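Local structure of periplasmic beta-glucosidase (Pseudomonas aeruginosa, 6R5I) at residues Met11-Asn16 with His67-Ile72; Leu513-Met518 with Glu530-Ile535; Tyr608-Gly613 with Leu720-Thr725. The protein probably hydrolyses terminal, non-reducing beta-D-glucosyl residues, releasing beta-D-glucose, as a periplasmic member of glycoside hydrolase family 3. All coordinates share one frame; numbering follows the deposited sequence.

Contact 1 of 3, residues Met11-Asn16 with His67-Ile72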
loop_
_atom_site.group_PDB
_atom_site.type_symbol
_atom_site.label_atom_id
_atom_site.label_comp_id
_atom_site.label_asym_id
_atom_site.label_seq_id
_atom_site.Cartn_x
_atom_site.Cartn_y
_atom_site.Cartn_z
ATOM N N MET A 11 -36.259 31.662 -5.766
ATOM C CA MET A 11 -34.925 32.194 -6.132
ATOM C C MET A 11 -35.053 33.552 -6.850
ATOM O O MET A 11 -34.148 34.380 -6.648
ATOM C CB MET A 11 -34.173 31.174 -6.980
ATOM C CG MET A 11 -33.757 30.008 -6.117
ATOM S SD MET A 11 -32.629 28.895 -6.933
ATOM C CE MET A 11 -31.151 29.893 -7.027
ATOM N N ALA A 12 -36.152 33.794 -7.578
ATOM C CA ALA A 12 -36.419 35.095 -8.249
ATOM C C ALA A 12 -36.525 36.213 -7.203
ATOM O O ALA A 12 -36.291 37.409 -7.563
ATOM C CB ALA A 12 -37.663 35.027 -9.115
ATOM N N ARG A 13 -36.872 35.868 -5.961
ATOM C CA ARG A 13 -37.054 36.830 -4.845
ATOM C C ARG A 13 -35.742 37.105 -4.089
ATOM O O ARG A 13 -35.699 38.099 -3.342
ATOM C CB ARG A 13 -38.078 36.297 -3.845
ATOM C CG ARG A 13 -39.414 35.920 -4.468
ATOM C CD ARG A 13 -40.390 35.484 -3.395
ATOM N NE ARG A 13 -40.621 36.573 -2.482
ATOM C CZ ARG A 13 -41.312 36.512 -1.355
ATOM N NH1 ARG A 13 -41.852 35.375 -0.979
ATOM N NH2 ARG A 13 -41.433 37.584 -0.592
ATOM N N MET A 14 -34.715 36.264 -4.238
ATOM C CA MET A 14 -33.556 36.252 -3.307
ATOM C C MET A 14 -32.425 37.128 -3.831
ATOM O O MET A 14 -32.064 37.014 -5.019
ATOM C CB MET A 14 -33.036 34.824 -3.105
ATOM C CG MET A 14 -34.111 33.902 -2.571
ATOM S SD MET A 14 -33.634 32.180 -2.490
ATOM C CE MET A 14 -32.360 32.265 -1.222
ATOM N N SER A 15 -31.845 37.913 -2.928
ATOM C CA SER A 15 -30.571 38.623 -3.150
ATOM C C SER A 15 -29.466 37.570 -3.196
ATOM O O SER A 15 -29.664 36.458 -2.653
ATOM C CB SER A 15 -30.306 39.627 -2.072
ATOM O OG SER A 15 -30.100 38.979 -0.844
ATOM N N ASN A 16 -28.353 37.903 -3.810
ATOM C CA ASN A 16 -27.126 37.068 -3.719
ATOM C C ASN A 16 -26.735 36.827 -2.258
ATOM O O ASN A 16 -26.334 35.673 -1.948
ATOM C CB ASN A 16 -25.993 37.664 -4.550
ATOM C CG ASN A 16 -26.092 37.208 -5.989
ATOM O OD1 ASN A 16 -27.006 36.468 -6.342
ATOM N ND2 ASN A 16 -25.174 37.638 -6.830
ATOM N N HIS A 67 -37.910 35.479 11.853
ATOM C CA HIS A 67 -37.408 36.871 11.962
ATOM C C HIS A 67 -36.675 37.313 10.694
ATOM O O HIS A 67 -36.364 38.501 10.602
ATOM C CB HIS A 67 -36.504 37.042 13.194
ATOM C CG HIS A 67 -37.247 36.913 14.481
ATOM N ND1 HIS A 67 -37.153 35.788 15.261
ATOM C CD2 HIS A 67 -38.159 37.715 15.084
ATOM C CE1 HIS A 67 -37.923 35.918 16.325
ATOM N NE2 HIS A 67 -38.549 37.097 16.240
ATOM N N SER A 68 -36.362 36.413 9.777
ATOM C CA SER A 68 -35.668 36.758 8.515
ATOM C C SER A 68 -36.699 37.272 7.511
ATOM O O SER A 68 -37.890 37.131 7.754
ATOM C CB SER A 68 -34.868 35.582 7.965
ATOM O OG SER A 68 -35.710 34.471 7.686
ATOM N N ARG A 69 -36.231 37.883 6.431
ATOM C CA ARG A 69 -37.148 38.418 5.395
ATOM C C ARG A 69 -37.933 37.287 4.726
ATOM O O ARG A 69 -39.170 37.428 4.592
ATOM C CB ARG A 69 -36.353 39.246 4.392
ATOM C CG ARG A 69 -37.248 40.010 3.438
ATOM C CD ARG A 69 -36.441 40.760 2.417
ATOM N NE ARG A 69 -35.917 39.893 1.358
ATOM C CZ ARG A 69 -36.541 39.598 0.211
ATOM N NH1 ARG A 69 -37.761 40.054 -0.035
ATOM N NH2 ARG A 69 -35.945 38.819 -0.684
ATOM N N LEU A 70 -37.267 36.222 4.247
ATOM C CA LEU A 70 -37.937 35.182 3.419
ATOM C C LEU A 70 -38.354 33.973 4.273
ATOM O O LEU A 70 -39.157 33.188 3.795
ATOM C CB LEU A 70 -37.033 34.756 2.263
ATOM C CG LEU A 70 -36.864 35.784 1.144
ATOM C CD1 LEU A 70 -35.871 35.305 0.100
ATOM C CD2 LEU A 70 -38.193 36.124 0.482
ATOM N N LYS A 71 -37.878 33.864 5.516
ATOM C CA LYS A 71 -38.321 32.825 6.479
ATOM C C LYS A 71 -38.049 31.433 5.892
ATOM O O LYS A 71 -38.861 30.531 6.059
ATOM C CB LYS A 71 -39.794 33.049 6.836
ATOM C CG LYS A 71 -40.031 34.379 7.544
ATOM C CD LYS A 71 -41.471 34.773 7.641
ATOM C CE LYS A 71 -41.651 36.158 8.227
ATOM N NZ LYS A 71 -41.010 37.196 7.396
ATOM N N ILE A 72 -36.929 31.271 5.203
ATOM C CA ILE A 72 -36.574 29.958 4.590
ATOM C C ILE A 72 -36.129 29.057 5.741
ATOM O O ILE A 72 -35.191 29.388 6.457
ATOM C CB ILE A 72 -35.494 30.103 3.502
ATOM C CG1 ILE A 72 -35.958 30.970 2.323
ATOM C CG2 ILE A 72 -35.039 28.724 3.027
ATOM C CD1 ILE A 72 -34.831 31.366 1.392
#
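The guanidinium of R13 carries the methyl CD2 of L70 over the centre of one face, with CD2 3.6 Å from R13 CZ. The same methyl also lies above a face of the R69 guanidinium, offset toward its rim, while the edge of that group meets R13 O and M14 CA. In the TIM barrel that family 3 enzymes carry at the N-terminal end, this joins the end of helix 2-13 to the loop leading into barrel strand 75-78. R69 extends with CG anti to the backbone N (chi1 -171°) and bends at chi3, which brings NH2 to R13 O at 2.8 Å. The bond is bent, 131° at the hydrogen, and NH2 stands above the carbonyl plane. E18 forms a salt bridge to the same NH2 and also accepts from S15 N at the N-cap of helix 16-21; this carboxylate probably eases the like charges of R13 NH2 and R69 NH1, 4.5 Å apart. Beneath the polar layer, M14 CG presses tightly on L70 CD1 at 3.5 Å. M14 is buried against C314 of helix 307-323, and its bend at chi3 (67°) turns the methyl toward I72, where M14 CE and I72 CD1 meet tip to tip at 3.7 Å.

Contact 2 of 3, residues Leu513-Met518 with Glu530-Ile535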
loop_
_atom_site.group_PDB
_atom_site.type_symbol
_atom_site.label_atom_id
_atom_site.label_comp_id
_atom_site.label_asym_id
_atom_site.label_seq_id
_atom_site.Cartn_x
_atom_site.Cartn_y
_atom_site.Cartn_z
ATOM N N LEU A 513 -10.369 -21.351 27.609
ATOM C CA LEU A 513 -10.228 -19.901 27.351
ATOM C C LEU A 513 -11.094 -19.542 26.150
ATOM O O LEU A 513 -10.788 -20.014 25.021
ATOM C CB LEU A 513 -8.758 -19.562 27.124
ATOM C CG LEU A 513 -8.479 -18.109 26.746
ATOM C CD1 LEU A 513 -8.857 -17.187 27.887
ATOM C CD2 LEU A 513 -7.010 -17.934 26.379
ATOM N N VAL A 514 -12.125 -18.739 26.408
ATOM C CA VAL A 514 -13.084 -18.231 25.399
ATOM C C VAL A 514 -12.763 -16.757 25.172
ATOM O O VAL A 514 -12.799 -15.995 26.147
ATOM C CB VAL A 514 -14.541 -18.399 25.859
ATOM C CG1 VAL A 514 -15.510 -17.694 24.925
ATOM C CG2 VAL A 514 -14.906 -19.861 26.041
ATOM N N LEU A 515 -12.421 -16.383 23.936
ATOM C CA LEU A 515 -12.106 -14.982 23.588
ATOM C C LEU A 515 -13.363 -14.324 23.032
ATOM O O LEU A 515 -13.880 -14.798 22.002
ATOM C CB LEU A 515 -10.994 -14.962 22.538
ATOM C CG LEU A 515 -9.585 -14.757 23.045
ATOM C CD1 LEU A 515 -9.297 -15.557 24.298
ATOM C CD2 LEU A 515 -8.585 -14.992 21.937
ATOM N N VAL A 516 -13.782 -13.244 23.664
ATOM C CA VAL A 516 -14.813 -12.317 23.125
ATOM C C VAL A 516 -14.072 -11.056 22.665
ATOM O O VAL A 516 -13.550 -10.323 23.504
ATOM C CB VAL A 516 -15.885 -12.022 24.182
ATOM C CG1 VAL A 516 -16.861 -10.964 23.701
ATOM C CG2 VAL A 516 -16.600 -13.276 24.606
ATOM N N LEU A 517 -13.955 -10.883 21.366
ATOM C CA LEU A 517 -13.179 -9.798 20.732
ATOM C C LEU A 517 -14.091 -8.599 20.489
ATOM O O LEU A 517 -15.183 -8.762 19.882
ATOM C CB LEU A 517 -12.634 -10.289 19.391
ATOM C CG LEU A 517 -11.748 -11.522 19.430
ATOM C CD1 LEU A 517 -11.207 -11.775 18.020
ATOM C CD2 LEU A 517 -10.610 -11.338 20.413
ATOM N N MET A 518 -13.623 -7.436 20.907
ATOM C CA MET A 518 -14.187 -6.125 20.501
ATOM C C MET A 518 -13.149 -5.392 19.675
ATOM O O MET A 518 -11.990 -5.373 20.062
ATOM C CB MET A 518 -14.577 -5.281 21.700
ATOM C CG MET A 518 -15.641 -5.918 22.501
ATOM S SD MET A 518 -16.545 -4.643 23.425
ATOM C CE MET A 518 -17.615 -5.745 24.344
ATOM N N GLU A 530 -4.237 -20.277 17.409
ATOM C CA GLU A 530 -3.472 -21.461 17.851
ATOM C C GLU A 530 -3.888 -21.838 19.285
ATOM O O GLU A 530 -3.976 -23.035 19.570
ATOM C CB GLU A 530 -1.974 -21.173 17.722
ATOM C CG GLU A 530 -1.072 -22.285 18.217
ATOM C CD GLU A 530 -0.969 -23.509 17.314
ATOM O OE1 GLU A 530 -0.269 -24.471 17.727
ATOM O OE2 GLU A 530 -1.578 -23.513 16.199
ATOM N N ASN A 531 -4.122 -20.878 20.171
ATOM C CA ASN A 531 -4.089 -21.132 21.639
ATOM C C ASN A 531 -5.465 -20.997 22.306
ATOM O O ASN A 531 -5.700 -21.670 23.324
ATOM C CB ASN A 531 -3.064 -20.211 22.287
ATOM C CG ASN A 531 -1.644 -20.640 21.991
ATOM O OD1 ASN A 531 -1.133 -21.517 22.662
ATOM N ND2 ASN A 531 -0.998 -20.045 20.998
ATOM N N ALA A 532 -6.347 -20.107 21.841
ATOM C CA ALA A 532 -7.674 -19.944 22.483
ATOM C C ALA A 532 -8.495 -21.197 22.212
ATOM O O ALA A 532 -8.276 -21.856 21.175
ATOM C CB ALA A 532 -8.395 -18.714 21.991
ATOM N N ASP A 533 -9.413 -21.531 23.107
ATOM C CA ASP A 533 -10.323 -22.676 22.884
ATOM C C ASP A 533 -11.487 -22.223 21.990
ATOM O O ASP A 533 -11.925 -23.010 21.161
ATOM C CB ASP A 533 -10.722 -23.282 24.221
ATOM C CG ASP A 533 -9.485 -23.841 24.907
ATOM O OD1 ASP A 533 -8.922 -24.806 24.348
ATOM O OD2 ASP A 533 -9.052 -23.277 25.924
ATOM N N ALA A 534 -11.971 -20.994 22.130
ATOM C CA ALA A 534 -13.017 -20.466 21.227
ATOM C C ALA A 534 -12.776 -18.976 21.034
ATOM O O ALA A 534 -12.195 -18.354 21.930
ATOM C CB ALA A 534 -14.408 -20.772 21.752
ATOM N N ILE A 535 -13.209 -18.437 19.896
ATOM C CA ILE A 535 -13.038 -17.008 19.563
ATOM C C ILE A 535 -14.337 -16.527 18.933
ATOM O O ILE A 535 -14.785 -17.131 17.896
ATOM C CB ILE A 535 -11.843 -16.783 18.617
ATOM C CG1 ILE A 535 -10.529 -17.353 19.147
ATOM C CG2 ILE A 535 -11.708 -15.307 18.298
ATOM C CD1 ILE A 535 -9.452 -17.392 18.120
#
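L513 is gripped at both backbone polar atoms. Its N gives a hydrogen bond to D533 OD2 at 2.9 Å, using the anti lone pair of that oxygen, and its O accepts twice: from D533 N at 2.8 Å, in the carbonyl plane, and from A534 N at a longer 3.3 Å. Two residues further along the strand, L515 N reaches A534 O at 2.8 Å in a nearly straight bond (177° at the hydrogen), and I535 CA makes a CA-H...O contact to L515 O. V514 and A534 share one face of the sheet. On the other, L515 and I535 run side by side, and L515 CD2 also packs on A532 CB at 3.7 Å. L517 crosses I535 from further along, L517 CD1 to I535 CG2 at 3.6 Å. These are the two parallel strands of a beta-alpha-beta unit in the family 3 C-terminal domain, joined through helix 526-531. The D533 carboxylate reaches L513 N because CG stands beside its own backbone N (chi1 -64°). K507 NZ and K367 NZ donate to N531 O and A532 O, the carbonyls where the chain leaves the helix, and R369 makes a long, weak ion pair with D533 OD1. Strand 472-478 bonds V514 through V473 and A475, and from strand 364-368 L366 and K367 press on I535.

Contact 3 of 3, residues Tyr608-Gly613 with Leu720-Thr725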
loop_
_atom_site.group_PDB
_atom_site.type_symbol
_atom_site.label_atom_id
_atom_site.label_comp_id
_atom_site.label_asym_id
_atom_site.label_seq_id
_atom_site.Cartn_x
_atom_site.Cartn_y
_atom_site.Cartn_z
ATOM N N TYR A 608 -8.066 -15.441 8.264
ATOM C CA TYR A 608 -9.495 -15.752 8.030
ATOM C C TYR A 608 -9.906 -15.061 6.752
ATOM O O TYR A 608 -9.758 -13.850 6.615
ATOM C CB TYR A 608 -10.391 -15.328 9.186
ATOM C CG TYR A 608 -9.966 -15.792 10.556
ATOM C CD1 TYR A 608 -10.084 -17.114 10.937
ATOM C CD2 TYR A 608 -9.520 -14.893 11.510
ATOM C CE1 TYR A 608 -9.742 -17.538 12.218
ATOM C CE2 TYR A 608 -9.176 -15.299 12.788
ATOM C CZ TYR A 608 -9.278 -16.632 13.145
ATOM O OH TYR A 608 -8.959 -17.035 14.415
ATOM N N PRO A 609 -10.371 -15.818 5.760
ATOM C CA PRO A 609 -10.779 -15.222 4.498
ATOM C C PRO A 609 -12.150 -14.537 4.506
ATOM O O PRO A 609 -12.959 -14.729 5.402
ATOM C CB PRO A 609 -10.854 -16.436 3.582
ATOM C CG PRO A 609 -11.301 -17.539 4.495
ATOM C CD PRO A 609 -10.607 -17.267 5.810
ATOM N N PHE A 610 -12.360 -13.744 3.463
ATOM C CA PHE A 610 -13.661 -13.119 3.160
ATOM C C PHE A 610 -14.731 -14.204 3.175
ATOM O O PHE A 610 -14.527 -15.284 2.579
ATOM C CB PHE A 610 -13.578 -12.373 1.823
ATOM C CG PHE A 610 -14.874 -11.722 1.441
ATOM C CD1 PHE A 610 -15.174 -10.449 1.904
ATOM C CD2 PHE A 610 -15.793 -12.374 0.646
ATOM C CE1 PHE A 610 -16.364 -9.845 1.550
ATOM C CE2 PHE A 610 -16.962 -11.747 0.245
ATOM C CZ PHE A 610 -17.256 -10.491 0.712
ATOM N N GLY A 611 -15.829 -13.961 3.881
ATOM C CA GLY A 611 -16.976 -14.894 3.910
ATOM C C GLY A 611 -16.860 -15.945 5.000
ATOM O O GLY A 611 -17.776 -16.800 5.089
ATOM N N TYR A 612 -15.815 -15.911 5.821
ATOM C CA TYR A 612 -15.544 -16.941 6.846
ATOM C C TYR A 612 -16.432 -16.734 8.085
ATOM O O TYR A 612 -16.588 -15.614 8.565
ATOM C CB TYR A 612 -14.077 -16.936 7.231
ATOM C CG TYR A 612 -13.733 -17.972 8.261
ATOM C CD1 TYR A 612 -13.524 -19.294 7.921
ATOM C CD2 TYR A 612 -13.625 -17.608 9.587
ATOM C CE1 TYR A 612 -13.166 -20.229 8.886
ATOM C CE2 TYR A 612 -13.311 -18.528 10.567
ATOM C CZ TYR A 612 -13.070 -19.835 10.211
ATOM O OH TYR A 612 -12.738 -20.702 11.217
ATOM N N GLY A 613 -16.932 -17.833 8.621
ATOM C CA GLY A 613 -17.590 -17.828 9.935
ATOM C C GLY A 613 -18.152 -19.187 10.252
ATOM O O GLY A 613 -18.705 -19.823 9.341
ATOM N N LEU A 720 -19.392 -21.713 1.270
ATOM C CA LEU A 720 -19.814 -21.037 2.527
ATOM C C LEU A 720 -18.714 -20.082 2.987
ATOM O O LEU A 720 -18.888 -19.482 4.019
ATOM C CB LEU A 720 -20.117 -22.093 3.592
ATOM C CG LEU A 720 -21.186 -23.092 3.177
ATOM C CD1 LEU A 720 -21.364 -24.156 4.256
ATOM C CD2 LEU A 720 -22.488 -22.364 2.858
ATOM N N ASP A 721 -17.621 -19.959 2.236
ATOM C CA ASP A 721 -16.690 -18.808 2.330
ATOM C C ASP A 721 -15.918 -18.722 1.013
ATOM O O ASP A 721 -16.029 -19.637 0.192
ATOM C CB ASP A 721 -15.775 -18.883 3.554
ATOM C CG ASP A 721 -14.820 -20.056 3.605
ATOM O OD1 ASP A 721 -14.117 -20.293 2.619
ATOM O OD2 ASP A 721 -14.779 -20.720 4.652
ATOM N N SER A 722 -15.101 -17.699 0.853
ATOM C CA SER A 722 -14.417 -17.424 -0.433
ATOM C C SER A 722 -13.294 -18.463 -0.669
ATOM O O SER A 722 -12.833 -18.547 -1.811
ATOM C CB SER A 722 -13.927 -15.999 -0.466
ATOM O OG SER A 722 -12.894 -15.813 0.485
ATOM N N ALA A 723 -12.877 -19.209 0.359
ATOM C CA ALA A 723 -11.740 -20.167 0.320
ATOM C C ALA A 723 -12.221 -21.623 0.196
ATOM O O ALA A 723 -11.379 -22.510 -0.064
ATOM C CB ALA A 723 -10.913 -20.018 1.566
ATOM N N GLN A 724 -13.497 -21.911 0.474
ATOM C CA GLN A 724 -14.044 -23.295 0.452
ATOM C C GLN A 724 -15.140 -23.370 -0.607
ATOM O O GLN A 724 -16.330 -23.388 -0.250
ATOM C CB GLN A 724 -14.520 -23.695 1.842
ATOM C CG GLN A 724 -13.375 -23.728 2.853
ATOM C CD GLN A 724 -13.873 -24.046 4.236
ATOM O OE1 GLN A 724 -14.137 -25.206 4.555
ATOM N NE2 GLN A 724 -14.031 -23.013 5.059
ATOM N N THR A 725 -14.756 -23.409 -1.874
ATOM C CA THR A 725 -15.712 -23.357 -3.006
ATOM C C THR A 725 -15.479 -24.541 -3.945
ATOM O O THR A 725 -14.384 -25.196 -3.887
ATOM C CB THR A 725 -15.612 -22.011 -3.741
ATOM O OG1 THR A 725 -14.321 -21.897 -4.356
ATOM C CG2 THR A 725 -15.842 -20.835 -2.821
HETATM O O HOH W 1 -16.581 -20.377 6.945
#
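P609 meets 720-725 with its ring carbons: CG rests on A723 CB at 3.9 Å and CB lies near S722 OG. The next carbonyl carries the polar load. F610 O accepts two hydrogen bonds from S722, one from the backbone N at 3.0 Å in the carbonyl plane and one from OG at 2.7 Å, tilted somewhat from it. S722 can offer both because OG sits between its backbone N and carbonyl carbon (chi1 67°), folded back beside its own N-H. The F610 ring takes S722 CB at its edge, stacks with Y578, and meets W98 with the planes at about 60°. G611 has positive phi, as suits the third position of the type II turn from P609 to Y612. Its O presses against D721 CB at 3.3 Å and comes within 3.1 Å of L720 O. These two acceptors do not bond each other; K562 NZ donates to L720 O and weakly to G611 O, which Q656 NE2 also satisfies. The Y612 ring runs alongside the D721 carboxylate, offering CD1 at its edge to OD2, the planes 40° apart, while its hydroxyl bonds L366 O. Last comes G613, whose N gives to a water at 3.1 Å that in turn donates to D721 OD2 at 2.9 Å. D721 OD1 meanwhile accepts from A723 N at 2.8 Å, an Asx turn that braces the type I turn from D721 to Q724. One beta turn is thus docked on another: the turn of 608-613 in the family 3 C-terminal domain, against the hairpin loop between antiparallel strands 712-719 and 725-732 of the fibronectin type III-like domain.

Overall arrangement
Contact 1 lies at the surface of the barrel domain, its centre about 62 Å from that of contact 2 and about 57 Å from that of contact 3, across the chain's centre from both. It pairs two arginines with one leucine methyl lying over a face of each, plus one bent arginine-to-carbonyl bond. Contact 2 is fully buried, built from strand bonds and aliphatic packing inside one sheet. Contact 3, partly buried, uses turns, carbonyls and a water where two domains meet. The latter two touch, I535 CD1 lying 3.8 Å from Y608 OH, and they share neighbours: Q529 packs on I535 and bonds Y608, while L366 packs on I535 and accepts from Y612.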